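Local coordinates for occlusion-derived virus envelope protein E66 (Autographa californica nucleopolyhedrovirus, PDB 3VSN) that acts as a lyase on non-sulfated chondroitin and, as an envelope protein of the virus, is essential for its oral infectivity, at residues A[326-331]-A[426-431]; A[90-95]-A[103-108]; A[198-203]-A[211-216]; A[492-495]-A[500-503]. One frame throughout, in Å; residues are numbered along the deposited sequence.

Contact 1. Residues A[326-331]-A[426-431]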
loop_
_atom_site.group_PDB
_atom_site.type_symbol
_atom_site.label_atom_id
_atom_site.label_comp_id
_atom_site.label_asym_id
_atom_site.label_seq_id
_atom_site.Cartn_x
_atom_site.Cartn_y
_atom_site.Cartn_z
ATOM N N LYS A 326 -7.913 -6.598 8.447
ATOM C CA LYS A 326 -7.980 -7.704 7.470
ATOM C C LYS A 326 -6.987 -7.577 6.310
ATOM O O LYS A 326 -7.380 -7.395 5.157
ATOM C CB LYS A 326 -9.416 -7.945 6.950
ATOM C CG LYS A 326 -10.517 -7.938 8.013
ATOM C CD LYS A 326 -10.261 -8.938 9.134
ATOM C CE LYS A 326 -11.396 -8.934 10.146
ATOM N NZ LYS A 326 -11.192 -9.930 11.237
ATOM N N VAL A 327 -5.700 -7.673 6.628
ATOM C CA VAL A 327 -4.652 -7.714 5.610
ATOM C C VAL A 327 -3.660 -8.811 5.986
ATOM O O VAL A 327 -3.216 -8.886 7.133
ATOM C CB VAL A 327 -3.917 -6.352 5.458
ATOM C CG1 VAL A 327 -2.826 -6.436 4.397
ATOM C CG2 VAL A 327 -4.893 -5.237 5.102
ATOM N N LEU A 328 -3.352 -9.678 5.025
ATOM C CA LEU A 328 -2.286 -10.663 5.163
ATOM C C LEU A 328 -1.245 -10.394 4.087
ATOM O O LEU A 328 -1.578 -10.319 2.905
ATOM C CB LEU A 328 -2.835 -12.089 5.021
ATOM C CG LEU A 328 -1.821 -13.241 4.916
ATOM C CD1 LEU A 328 -1.056 -13.431 6.223
ATOM C CD2 LEU A 328 -2.512 -14.539 4.517
ATOM N N THR A 329 0.012 -10.260 4.498
ATOM C CA THR A 329 1.078 -9.883 3.582
ATOM C C THR A 329 2.323 -10.720 3.838
ATOM O O THR A 329 2.719 -10.925 4.983
ATOM C CB THR A 329 1.397 -8.380 3.719
ATOM O OG1 THR A 329 0.244 -7.620 3.330
ATOM C CG2 THR A 329 2.581 -7.974 2.837
ATOM N N LYS A 330 2.930 -11.211 2.764
ATOM C CA LYS A 330 4.159 -11.977 2.880
ATOM C C LYS A 330 5.222 -11.392 1.973
ATOM O O LYS A 330 4.975 -11.138 0.791
ATOM C CB LYS A 330 3.920 -13.453 2.540
ATOM C CG LYS A 330 5.184 -14.305 2.535
ATOM C CD LYS A 330 4.850 -15.765 2.286
ATOM C CE LYS A 330 6.077 -16.568 1.886
ATOM N NZ LYS A 330 7.036 -16.802 3.005
ATOM N N LEU A 331 6.399 -11.168 2.545
ATOM C CA LEU A 331 7.569 -10.808 1.770
ATOM C C LEU A 331 8.618 -11.887 1.985
ATOM O O LEU A 331 9.084 -12.093 3.105
ATOM C CB LEU A 331 8.113 -9.431 2.181
ATOM C CG LEU A 331 9.291 -8.931 1.332
ATOM C CD1 LEU A 331 8.821 -8.479 -0.046
ATOM C CD2 LEU A 331 10.046 -7.816 2.043
ATOM N N GLY A 426 1.119 -18.099 5.723
ATOM C CA GLY A 426 -0.040 -17.373 6.228
ATOM C C GLY A 426 -1.275 -17.740 5.431
ATOM O O GLY A 426 -1.226 -17.817 4.201
ATOM N N ALA A 427 -2.378 -17.977 6.133
ATOM C CA ALA A 427 -3.653 -18.273 5.492
ATOM C C ALA A 427 -4.683 -17.205 5.822
ATOM O O ALA A 427 -4.689 -16.654 6.925
ATOM C CB ALA A 427 -4.163 -19.643 5.916
ATOM N N ILE A 428 -5.559 -16.926 4.863
ATOM C CA ILE A 428 -6.637 -15.967 5.067
ATOM C C ILE A 428 -7.952 -16.547 4.550
ATOM O O ILE A 428 -8.007 -17.104 3.456
ATOM C CB ILE A 428 -6.304 -14.576 4.462
ATOM C CG1 ILE A 428 -7.446 -13.578 4.705
ATOM C CG2 ILE A 428 -5.935 -14.677 2.984
ATOM C CD1 ILE A 428 -7.040 -12.130 4.518
ATOM N N LEU A 429 -8.990 -16.438 5.374
ATOM C CA LEU A 429 -10.299 -17.014 5.094
ATOM C C LEU A 429 -11.320 -15.890 5.097
ATOM O O LEU A 429 -11.522 -15.240 6.126
ATOM C CB LEU A 429 -10.655 -18.054 6.160
ATOM C CG LEU A 429 -12.038 -18.711 6.100
ATOM C CD1 LEU A 429 -12.259 -19.427 4.776
ATOM C CD2 LEU A 429 -12.215 -19.667 7.275
ATOM N N VAL A 430 -11.950 -15.665 3.947
ATOM C CA VAL A 430 -12.858 -14.538 3.760
ATOM C C VAL A 430 -14.254 -15.027 3.388
ATOM O O VAL A 430 -14.409 -15.866 2.501
ATOM C CB VAL A 430 -12.361 -13.580 2.648
ATOM C CG1 VAL A 430 -13.333 -12.418 2.455
ATOM C CG2 VAL A 430 -10.959 -13.062 2.954
ATOM N N TYR A 431 -15.254 -14.499 4.085
ATOM C CA TYR A 431 -16.653 -14.663 3.711
ATOM C C TYR A 431 -17.159 -13.263 3.434
ATOM O O TYR A 431 -17.150 -12.404 4.321
ATOM C CB TYR A 431 -17.437 -15.311 4.857
ATOM C CG TYR A 431 -18.935 -15.513 4.637
ATOM C CD1 TYR A 431 -19.482 -15.646 3.354
ATOM C CD2 TYR A 431 -19.795 -15.619 5.733
ATOM C CE1 TYR A 431 -20.848 -15.846 3.174
ATOM C CE2 TYR A 431 -21.157 -15.822 5.563
ATOM C CZ TYR A 431 -21.678 -15.936 4.287
ATOM O OH TYR A 431 -23.031 -16.137 4.132
#
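Leu328 reaches across from strand 327-331 to Gly426, Ala427 and Ile428 of strand 426-434, joining two antiparallel sheets of the beta-sandwich part of the protein. The strand segments belong to different sheets, one of four strands and one of seven; their axes come within 7.8 Å and run nearly antiparallel at 155°. No hydrogen bond passes between them, and the gap is bridged by side chains packing on each other and on the opposing backbone. Most of the touching is done by one branch, CD2 of Leu328. It lies 3.5 Å from Gly426 O and 3.7 Å from Ala427 C, spanning the backbone of both residues. With CG opposite the backbone N (chi1 170°) and chi2 at 68°, Leu328 turns CD2 onto this backbone, while CD1 comes to 4.1 Å from Gly426 CA, an approach possible because Gly426 has no CB there. Ile428 adds the next surface: its CG1 is anti to the backbone N, which leaves CG2 between the N and the carbonyl carbon, on the side facing Leu328. Around this apolar pair, Phe448 and Ile419 of the seven-stranded sheet also touch Leu328, and Val339 of strand 335-340 touches Ile428. Where strand 327-331 begins, Lys326 and Val327 sit together opposite Ala322 in a G1 beta bulge, and NZ of the buried Lys326 is held by a salt bridge to Glu608 and by the carbonyl oxygens of Asp323 and Thr417. Between the strands, two methyl carbons close the contact: Leu328 CD2 stands 3.8 Å from Ile428 CG2.

Contact 2. Residues A[90-95]-A[103-108]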
loop_
_atom_site.group_PDB
_atom_site.type_symbol
_atom_site.label_atom_id
_atom_site.label_comp_id
_atom_site.label_asym_id
_atom_site.label_seq_id
_atom_site.Cartn_x
_atom_site.Cartn_y
_atom_site.Cartn_z
ATOM N N VAL A 90 19.743 18.496 -4.684
ATOM C CA VAL A 90 20.114 17.110 -4.389
ATOM C C VAL A 90 21.312 16.680 -5.246
ATOM O O VAL A 90 22.242 16.039 -4.744
ATOM C CB VAL A 90 18.908 16.150 -4.556
ATOM C CG1 VAL A 90 19.308 14.701 -4.294
ATOM C CG2 VAL A 90 17.770 16.556 -3.625
ATOM N N ARG A 91 21.295 17.058 -6.523
ATOM C CA ARG A 91 22.416 16.809 -7.440
ATOM C C ARG A 91 23.696 17.500 -6.972
ATOM O O ARG A 91 24.773 16.899 -6.974
ATOM C CB ARG A 91 22.081 17.267 -8.862
ATOM C CG ARG A 91 21.016 16.444 -9.571
ATOM C CD ARG A 91 21.032 16.705 -11.071
ATOM N NE ARG A 91 22.290 16.267 -11.673
ATOM C CZ ARG A 91 22.628 16.441 -12.947
ATOM N NH1 ARG A 91 21.805 17.056 -13.791
ATOM N NH2 ARG A 91 23.802 16.001 -13.381
ATOM N N TYR A 92 23.572 18.766 -6.580
ATOM C CA TYR A 92 24.707 19.540 -6.077
ATOM C C TYR A 92 25.340 18.878 -4.849
ATOM O O TYR A 92 26.562 18.897 -4.672
ATOM C CB TYR A 92 24.258 20.963 -5.722
ATOM C CG TYR A 92 25.386 21.838 -5.230
ATOM C CD1 TYR A 92 26.202 22.521 -6.131
ATOM C CD2 TYR A 92 25.650 21.971 -3.866
ATOM C CE1 TYR A 92 27.240 23.322 -5.687
ATOM C CE2 TYR A 92 26.693 22.766 -3.413
ATOM C CZ TYR A 92 27.483 23.437 -4.330
ATOM O OH TYR A 92 28.515 24.226 -3.888
ATOM N N ASN A 93 24.487 18.294 -4.014
ATOM C CA ASN A 93 24.885 17.730 -2.733
ATOM C C ASN A 93 25.325 16.261 -2.815
ATOM O O ASN A 93 25.897 15.725 -1.861
ATOM C CB ASN A 93 23.729 17.906 -1.740
ATOM C CG ASN A 93 24.063 17.422 -0.344
ATOM O OD1 ASN A 93 23.556 16.385 0.095
ATOM N ND2 ASN A 93 24.903 18.171 0.367
ATOM N N ASN A 94 25.077 15.623 -3.958
ATOM C CA ASN A 94 25.310 14.183 -4.113
ATOM C C ASN A 94 26.711 13.847 -4.625
ATOM O O ASN A 94 27.059 14.156 -5.768
ATOM C CB ASN A 94 24.230 13.558 -5.008
ATOM C CG ASN A 94 24.345 12.045 -5.109
ATOM O OD1 ASN A 94 24.885 11.384 -4.223
ATOM N ND2 ASN A 94 23.829 11.491 -6.197
ATOM N N THR A 95 27.496 13.201 -3.764
ATOM C CA THR A 95 28.911 12.894 -4.023
ATOM C C THR A 95 29.191 12.229 -5.376
ATOM O O THR A 95 30.218 12.504 -5.997
ATOM C CB THR A 95 29.522 12.025 -2.901
ATOM O OG1 THR A 95 28.799 10.793 -2.805
ATOM C CG2 THR A 95 29.467 12.748 -1.559
ATOM N N PRO A 103 30.531 24.835 -8.942
ATOM C CA PRO A 103 30.332 26.266 -8.631
ATOM C C PRO A 103 29.308 26.976 -9.519
ATOM O O PRO A 103 28.610 27.875 -9.049
ATOM C CB PRO A 103 31.724 26.897 -8.805
ATOM C CG PRO A 103 32.672 25.788 -9.104
ATOM C CD PRO A 103 31.919 24.511 -9.324
ATOM N N GLU A 104 29.220 26.574 -10.785
ATOM C CA GLU A 104 28.246 27.147 -11.718
ATOM C C GLU A 104 26.804 26.724 -11.381
ATOM O O GLU A 104 25.868 27.512 -11.552
ATOM C CB GLU A 104 28.635 26.844 -13.177
ATOM C CG GLU A 104 29.457 25.565 -13.350
ATOM C CD GLU A 104 30.769 25.764 -14.093
ATOM O OE1 GLU A 104 30.728 26.003 -15.320
ATOM O OE2 GLU A 104 31.846 25.656 -13.450
ATOM N N LEU A 105 26.636 25.501 -10.879
ATOM C CA LEU A 105 25.344 25.064 -10.338
ATOM C C LEU A 105 24.992 25.833 -9.062
ATOM O O LEU A 105 23.837 26.220 -8.870
ATOM C CB LEU A 105 25.323 23.549 -10.084
ATOM C CG LEU A 105 24.038 22.935 -9.496
ATOM C CD1 LEU A 105 22.798 23.358 -10.276
ATOM C CD2 LEU A 105 24.139 21.416 -9.441
ATOM N N ALA A 106 25.985 26.056 -8.202
ATOM C CA ALA A 106 25.792 26.844 -6.983
ATOM C C ALA A 106 25.250 28.231 -7.329
ATOM O O ALA A 106 24.260 28.684 -6.743
ATOM C CB ALA A 106 27.094 26.957 -6.204
ATOM N N TYR A 107 25.896 28.882 -8.298
ATOM C CA TYR A 107 25.451 30.175 -8.800
ATOM C C TYR A 107 24.032 30.098 -9.353
ATOM O O TYR A 107 23.211 30.970 -9.071
ATOM C CB TYR A 107 26.403 30.718 -9.877
ATOM C CG TYR A 107 25.835 31.918 -10.605
ATOM C CD1 TYR A 107 25.949 33.201 -10.067
ATOM C CD2 TYR A 107 25.155 31.766 -11.816
ATOM C CE1 TYR A 107 25.414 34.301 -10.720
ATOM C CE2 TYR A 107 24.614 32.859 -12.476
ATOM C CZ TYR A 107 24.748 34.122 -11.924
ATOM O OH TYR A 107 24.215 35.209 -12.576
ATOM N N ASN A 108 23.751 29.067 -10.146
ATOM C CA ASN A 108 22.423 28.901 -10.727
ATOM C C ASN A 108 21.335 28.748 -9.663
ATOM O O ASN A 108 20.233 29.275 -9.817
ATOM C CB ASN A 108 22.396 27.738 -11.724
ATOM C CG ASN A 108 22.885 28.145 -13.103
ATOM O OD1 ASN A 108 22.647 29.268 -13.552
ATOM N ND2 ASN A 108 23.569 27.231 -13.786
#
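The backbone N of Leu105, the residue that packs against Tyr92, gives its hydrogen to OD1 of Asn102, and the same oxygen takes a second, weak bond from the N of Glu104. The first turn of helix 103-119 is thereby tied to the residue just ahead of it. Across the contact everything is apolar. Tyr92 lays its side chain along Leu105 and Ala106: its CB meets Leu105 CD2 at 3.7 Å, and further out Tyr92 CD1 lies 4.0 Å from Leu105 CG. The two side chains run alongside each other with opposite headings, so Leu105 CD2 ends beside the base of the tyrosine. These are successive helices of the alpha/alpha toroid, 75-93 and 103-119, running roughly antiparallel and joined by a short loop. Tyr92 CG stands opposite its backbone N (chi1 -178°), which carries the ring out toward the second helix until Tyr92 CE1 is 3.7 Å from Ala106 CB. Ala106 CB also lies 3.9 Å from Tyr92 OH. Gln101 of the connecting loop and Thr158 of a later loop also touch Tyr92, while Trp60 packs on Leu105. Arg91, one residue earlier, forms a salt bridge through NE with Asp97 of the connecting loop.

Contact 3. Residues A[198-203]-A[211-216]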
loop_
_atom_site.group_PDB
_atom_site.type_symbol
_atom_site.label_atom_id
_atom_site.label_comp_id
_atom_site.label_asym_id
_atom_site.label_seq_id
_atom_site.Cartn_x
_atom_site.Cartn_y
_atom_site.Cartn_z
ATOM N N PRO A 198 10.336 23.432 6.912
ATOM C CA PRO A 198 11.060 24.672 6.606
ATOM C C PRO A 198 10.782 25.798 7.603
ATOM O O PRO A 198 11.659 26.638 7.826
ATOM C CB PRO A 198 10.559 25.049 5.207
ATOM C CG PRO A 198 9.261 24.332 5.050
ATOM C CD PRO A 198 9.431 23.053 5.811
ATOM N N TYR A 199 9.590 25.821 8.201
ATOM C CA TYR A 199 9.313 26.823 9.233
ATOM C C TYR A 199 10.273 26.689 10.416
ATOM O O TYR A 199 10.868 27.683 10.844
ATOM C CB TYR A 199 7.862 26.803 9.731
ATOM C CG TYR A 199 7.666 27.749 10.903
ATOM C CD1 TYR A 199 7.532 29.123 10.698
ATOM C CD2 TYR A 199 7.664 27.276 12.217
ATOM C CE1 TYR A 199 7.381 29.995 11.765
ATOM C CE2 TYR A 199 7.508 28.140 13.291
ATOM C CZ TYR A 199 7.364 29.497 13.056
ATOM O OH TYR A 199 7.210 30.359 14.113
ATOM N N THR A 200 10.408 25.473 10.946
ATOM C CA THR A 200 11.324 25.219 12.059
ATOM C C THR A 200 12.748 25.662 11.715
ATOM O O THR A 200 13.411 26.316 12.527
ATOM C CB THR A 200 11.312 23.738 12.485
ATOM O OG1 THR A 200 10.008 23.394 12.960
ATOM C CG2 THR A 200 12.320 23.477 13.599
ATOM N N TYR A 201 13.202 25.314 10.512
ATOM C CA TYR A 201 14.515 25.742 10.044
ATOM C C TYR A 201 14.641 27.271 9.982
ATOM O O TYR A 201 15.667 27.822 10.386
ATOM C CB TYR A 201 14.869 25.105 8.694
ATOM C CG TYR A 201 16.224 25.539 8.170
ATOM C CD1 TYR A 201 17.393 25.269 8.887
ATOM C CD2 TYR A 201 16.336 26.234 6.966
ATOM C CE1 TYR A 201 18.633 25.675 8.413
ATOM C CE2 TYR A 201 17.569 26.641 6.486
ATOM C CZ TYR A 201 18.709 26.367 7.211
ATOM O OH TYR A 201 19.926 26.772 6.720
ATOM N N SER A 202 13.600 27.950 9.500
ATOM C CA SER A 202 13.616 29.417 9.438
ATOM C C SER A 202 13.763 30.039 10.829
ATOM O O SER A 202 14.464 31.038 10.993
ATOM C CB SER A 202 12.391 29.979 8.702
ATOM O OG SER A 202 11.207 29.872 9.474
ATOM N N GLN A 203 13.117 29.433 11.825
ATOM C CA GLN A 203 13.249 29.877 13.215
ATOM C C GLN A 203 14.646 29.623 13.787
ATOM O O GLN A 203 15.163 30.431 14.566
ATOM C CB GLN A 203 12.175 29.241 14.099
ATOM C CG GLN A 203 10.786 29.836 13.930
ATOM C CD GLN A 203 10.658 31.229 14.526
ATOM O OE1 GLN A 203 11.022 32.225 13.898
ATOM N NE2 GLN A 203 10.122 31.304 15.737
ATOM N N ALA A 211 14.111 23.838 21.527
ATOM C CA ALA A 211 13.255 23.818 22.720
ATOM C C ALA A 211 12.243 24.966 22.725
ATOM O O ALA A 211 11.107 24.788 23.161
ATOM C CB ALA A 211 14.097 23.839 23.990
ATOM N N GLN A 212 12.655 26.135 22.231
ATOM C CA GLN A 212 11.767 27.295 22.118
ATOM C C GLN A 212 10.712 27.093 21.032
ATOM O O GLN A 212 9.521 27.328 21.259
ATOM C CB GLN A 212 12.559 28.574 21.818
ATOM C CG GLN A 212 13.485 29.045 22.926
ATOM C CD GLN A 212 14.085 30.405 22.626
ATOM O OE1 GLN A 212 13.474 31.439 22.898
ATOM N NE2 GLN A 212 15.286 30.412 22.062
ATOM N N ILE A 213 11.164 26.668 19.853
ATOM C CA ILE A 213 10.290 26.438 18.699
ATOM C C ILE A 213 9.207 25.406 19.034
ATOM O O ILE A 213 8.039 25.578 18.675
ATOM C CB ILE A 213 11.105 25.999 17.457
ATOM C CG1 ILE A 213 12.130 27.079 17.083
ATOM C CG2 ILE A 213 10.185 25.721 16.273
ATOM C CD1 ILE A 213 13.357 26.558 16.363
ATOM N N ARG A 214 9.611 24.348 19.735
ATOM C CA ARG A 214 8.708 23.291 20.200
ATOM C C ARG A 214 7.467 23.838 20.917
ATOM O O ARG A 214 6.357 23.328 20.725
ATOM C CB ARG A 214 9.478 22.322 21.109
ATOM C CG ARG A 214 8.653 21.655 22.201
ATOM C CD ARG A 214 8.284 20.224 21.862
ATOM N NE ARG A 214 9.399 19.315 22.113
ATOM C CZ ARG A 214 9.282 17.998 22.277
ATOM N NH1 ARG A 214 8.092 17.411 22.228
ATOM N NH2 ARG A 214 10.364 17.267 22.500
ATOM N N GLN A 215 7.660 24.883 21.720
ATOM C CA GLN A 215 6.590 25.428 22.559
ATOM C C GLN A 215 5.583 26.310 21.820
ATOM O O GLN A 215 4.515 26.616 22.360
ATOM C CB GLN A 215 7.172 26.167 23.773
ATOM C CG GLN A 215 7.808 25.251 24.814
ATOM C CD GLN A 215 6.877 24.140 25.286
ATOM O OE1 GLN A 215 5.745 24.395 25.705
ATOM N NE2 GLN A 215 7.356 22.900 25.223
ATOM N N GLU A 216 5.913 26.716 20.595
ATOM C CA GLU A 216 5.006 27.539 19.788
ATOM C C GLU A 216 3.698 26.808 19.503
ATOM O O GLU A 216 3.692 25.588 19.316
ATOM C CB GLU A 216 5.665 27.950 18.470
ATOM C CG GLU A 216 6.949 28.754 18.626
ATOM C CD GLU A 216 7.561 29.141 17.291
ATOM O OE1 GLU A 216 6.805 29.281 16.306
ATOM O OE2 GLU A 216 8.796 29.309 17.228
#
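At its edge, and in its plane, the ring of Tyr199 meets Glu216 OE1, and the carboxylate stands at 90° to the ring. The modelled bond from Tyr199 OH to Glu216 OE1 is very short, 2.5 Å, a length that is doubtful. The other carboxylate oxygen is met by a second flat group: Gln203 NE2 donates to Glu216 OE2 over 2.8 Å, with an N-H...O angle of 159°. This oxygen lies close to the amide plane, yet the amide approaches from somewhat out of the carboxylate plane, on the syn side. A separate donor on each oxygen of Glu216 would help to fix the rotation of the carboxylate. A bend at chi2 (-72°) brings NE2 of Gln203 there. Beneath these polar tips Ile213 packs against helix 189-205, its CG1 being 3.7 Å from Gln203 CB and its CD1 3.8 Å from Thr200 O. Gln203 OE1 is held by Arg206, and Thr200 OG1 bonds back to Gly196 O. The contact joins helix 189-205, which carries the proton acceptor Asn191 about 12 Å from Tyr199 between side chains, to the short helix 210-214. Glu216 occupies the N-cap position of helix 217-225, whose Ile219 touches both Thr200 and Ile213, and helix 262-269 packs on Thr200 with Tyr268 and Phe269.

Contact 4. Residues A[492-495]-A[500-503]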
loop_
_atom_site.group_PDB
_atom_site.type_symbol
_atom_site.label_atom_id
_atom_site.label_comp_id
_atom_site.label_asym_id
_atom_site.label_seq_id
_atom_site.Cartn_x
_atom_site.Cartn_y
_atom_site.Cartn_z
ATOM N N ALA A 492 -0.279 -20.111 -27.139
ATOM C CA ALA A 492 0.901 -20.805 -27.663
ATOM C C ALA A 492 1.528 -21.727 -26.614
ATOM O O ALA A 492 1.929 -22.846 -26.933
ATOM C CB ALA A 492 1.927 -19.807 -28.190
ATOM N N GLN A 493 1.602 -21.257 -25.369
ATOM C CA GLN A 493 2.094 -22.079 -24.259
ATOM C C GLN A 493 1.224 -23.320 -24.069
ATOM O O GLN A 493 1.740 -24.422 -23.898
ATOM C CB GLN A 493 2.142 -21.280 -22.953
ATOM C CG GLN A 493 3.263 -20.252 -22.872
ATOM C CD GLN A 493 3.396 -19.658 -21.482
ATOM O OE1 GLN A 493 3.527 -20.385 -20.496
ATOM N NE2 GLN A 493 3.355 -18.331 -21.395
ATOM N N ARG A 494 -0.095 -23.131 -24.108
ATOM C CA ARG A 494 -1.045 -24.238 -24.001
ATOM C C ARG A 494 -0.799 -25.298 -25.081
ATOM O O ARG A 494 -0.627 -26.480 -24.765
ATOM C CB ARG A 494 -2.489 -23.722 -24.073
ATOM C CG ARG A 494 -3.556 -24.803 -23.938
ATOM C CD ARG A 494 -4.926 -24.268 -24.336
ATOM N NE ARG A 494 -6.005 -25.233 -24.104
ATOM C CZ ARG A 494 -6.620 -25.410 -22.936
ATOM N NH1 ARG A 494 -6.266 -24.695 -21.872
ATOM N NH2 ARG A 494 -7.593 -26.307 -22.826
ATOM N N ILE A 495 -0.768 -24.868 -26.343
ATOM C CA ILE A 495 -0.585 -25.789 -27.476
ATOM C C ILE A 495 0.762 -26.519 -27.400
ATOM O O ILE A 495 0.835 -27.722 -27.678
ATOM C CB ILE A 495 -0.760 -25.083 -28.842
ATOM C CG1 ILE A 495 -2.144 -24.417 -28.954
ATOM C CG2 ILE A 495 -0.526 -26.050 -30.000
ATOM C CD1 ILE A 495 -3.325 -25.341 -28.759
ATOM N N SER A 500 -2.597 -28.111 -22.984
ATOM C CA SER A 500 -2.918 -27.966 -21.567
ATOM C C SER A 500 -2.362 -26.650 -21.047
ATOM O O SER A 500 -1.214 -26.299 -21.336
ATOM C CB SER A 500 -2.334 -29.130 -20.762
ATOM O OG SER A 500 -2.451 -28.883 -19.372
ATOM N N SER A 501 -3.169 -25.924 -20.280
ATOM C CA SER A 501 -2.723 -24.651 -19.712
ATOM C C SER A 501 -2.007 -24.794 -18.366
ATOM O O SER A 501 -1.583 -23.790 -17.784
ATOM C CB SER A 501 -3.881 -23.654 -19.612
ATOM O OG SER A 501 -4.166 -23.089 -20.885
ATOM N N GLU A 502 -1.862 -26.029 -17.880
ATOM C CA GLU A 502 -1.071 -26.286 -16.671
ATOM C C GLU A 502 0.350 -25.783 -16.892
ATOM O O GLU A 502 0.941 -26.026 -17.944
ATOM C CB GLU A 502 -1.020 -27.782 -16.330
ATOM C CG GLU A 502 -2.364 -28.455 -16.065
ATOM C CD GLU A 502 -3.153 -27.827 -14.927
ATOM O OE1 GLU A 502 -2.556 -27.325 -13.949
ATOM O OE2 GLU A 502 -4.397 -27.850 -15.011
ATOM N N GLY A 503 0.892 -25.077 -15.907
ATOM C CA GLY A 503 2.267 -24.589 -16.002
ATOM C C GLY A 503 2.459 -23.377 -16.899
ATOM O O GLY A 503 3.586 -23.067 -17.292
HETATM O O HOH W 1 5.294 -22.229 -19.548
#
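Arg494 donates from NH1 to Ser501 OG over 2.8 Å, with an N-H...O angle of 142°, and the serine oxygen lies at the edge of the guanidinium group, near its plane. The arginine is stretched from CG to NE, with CG anti to the backbone N, so its methylene groups run alongside the loop: Arg494 CG comes within 3.6 Å of Ser501 OG. NH1 has a second acceptor in Leu524 O, and NE gives its hydrogen to Asn499 OD1, so the guanidinium is held at two of its nitrogens. The backbone of Arg494 takes part as well. Its O receives a weak bond from Ser500 N, 3.1 Å long and bent to 134°. In the other direction, Ser500 O takes a CA-H...O contact from Arg494 CA at 3.4 Å, and Asn497 ND2 also donates to that oxygen. Gln493 works through a water. Its OE1 accepts a hydrogen from this water at 2.7 Å, and the water's other hydrogen goes to Gly503 O at 3.0 Å, bridging two acceptors that could not bond directly. The same OE1 also accepts from Thr505 N, in strand 504-506, the first strand beyond the loop, and Gln493 NE2 gives to Leu488 O. Within the loop Ser500 OG accepts from Glu502 N, 3.3 Å away, at 157°. That bond, from a backbone N two residues on to a serine hydroxyl, defines an ST turn, here at the point where the chain leaves helix 490-496 for strand 504-506.

Along the chain the order is contact 2, contact 3, contact 1, contact 4, each closing before the next opens. Contacts 2 and 3 lie in the N-terminal alpha/alpha toroid, their centres about 27 Å apart, and each joins a helix to the next along the chain. Contacts 1 and 4 belong to the beta-rich part, about 29 Å apart centre to centre, and are linked by one seven-stranded sheet: strand 426-434 forms half of contact 1, and contact 4 leads into edge strand 504-506. Contact 1 lies across the chain's centre from contacts 2 and 3, and the centres of contacts 3 and 4 are about 64 Å apart, consistent with a helical part and a beta-rich part set apart from each other.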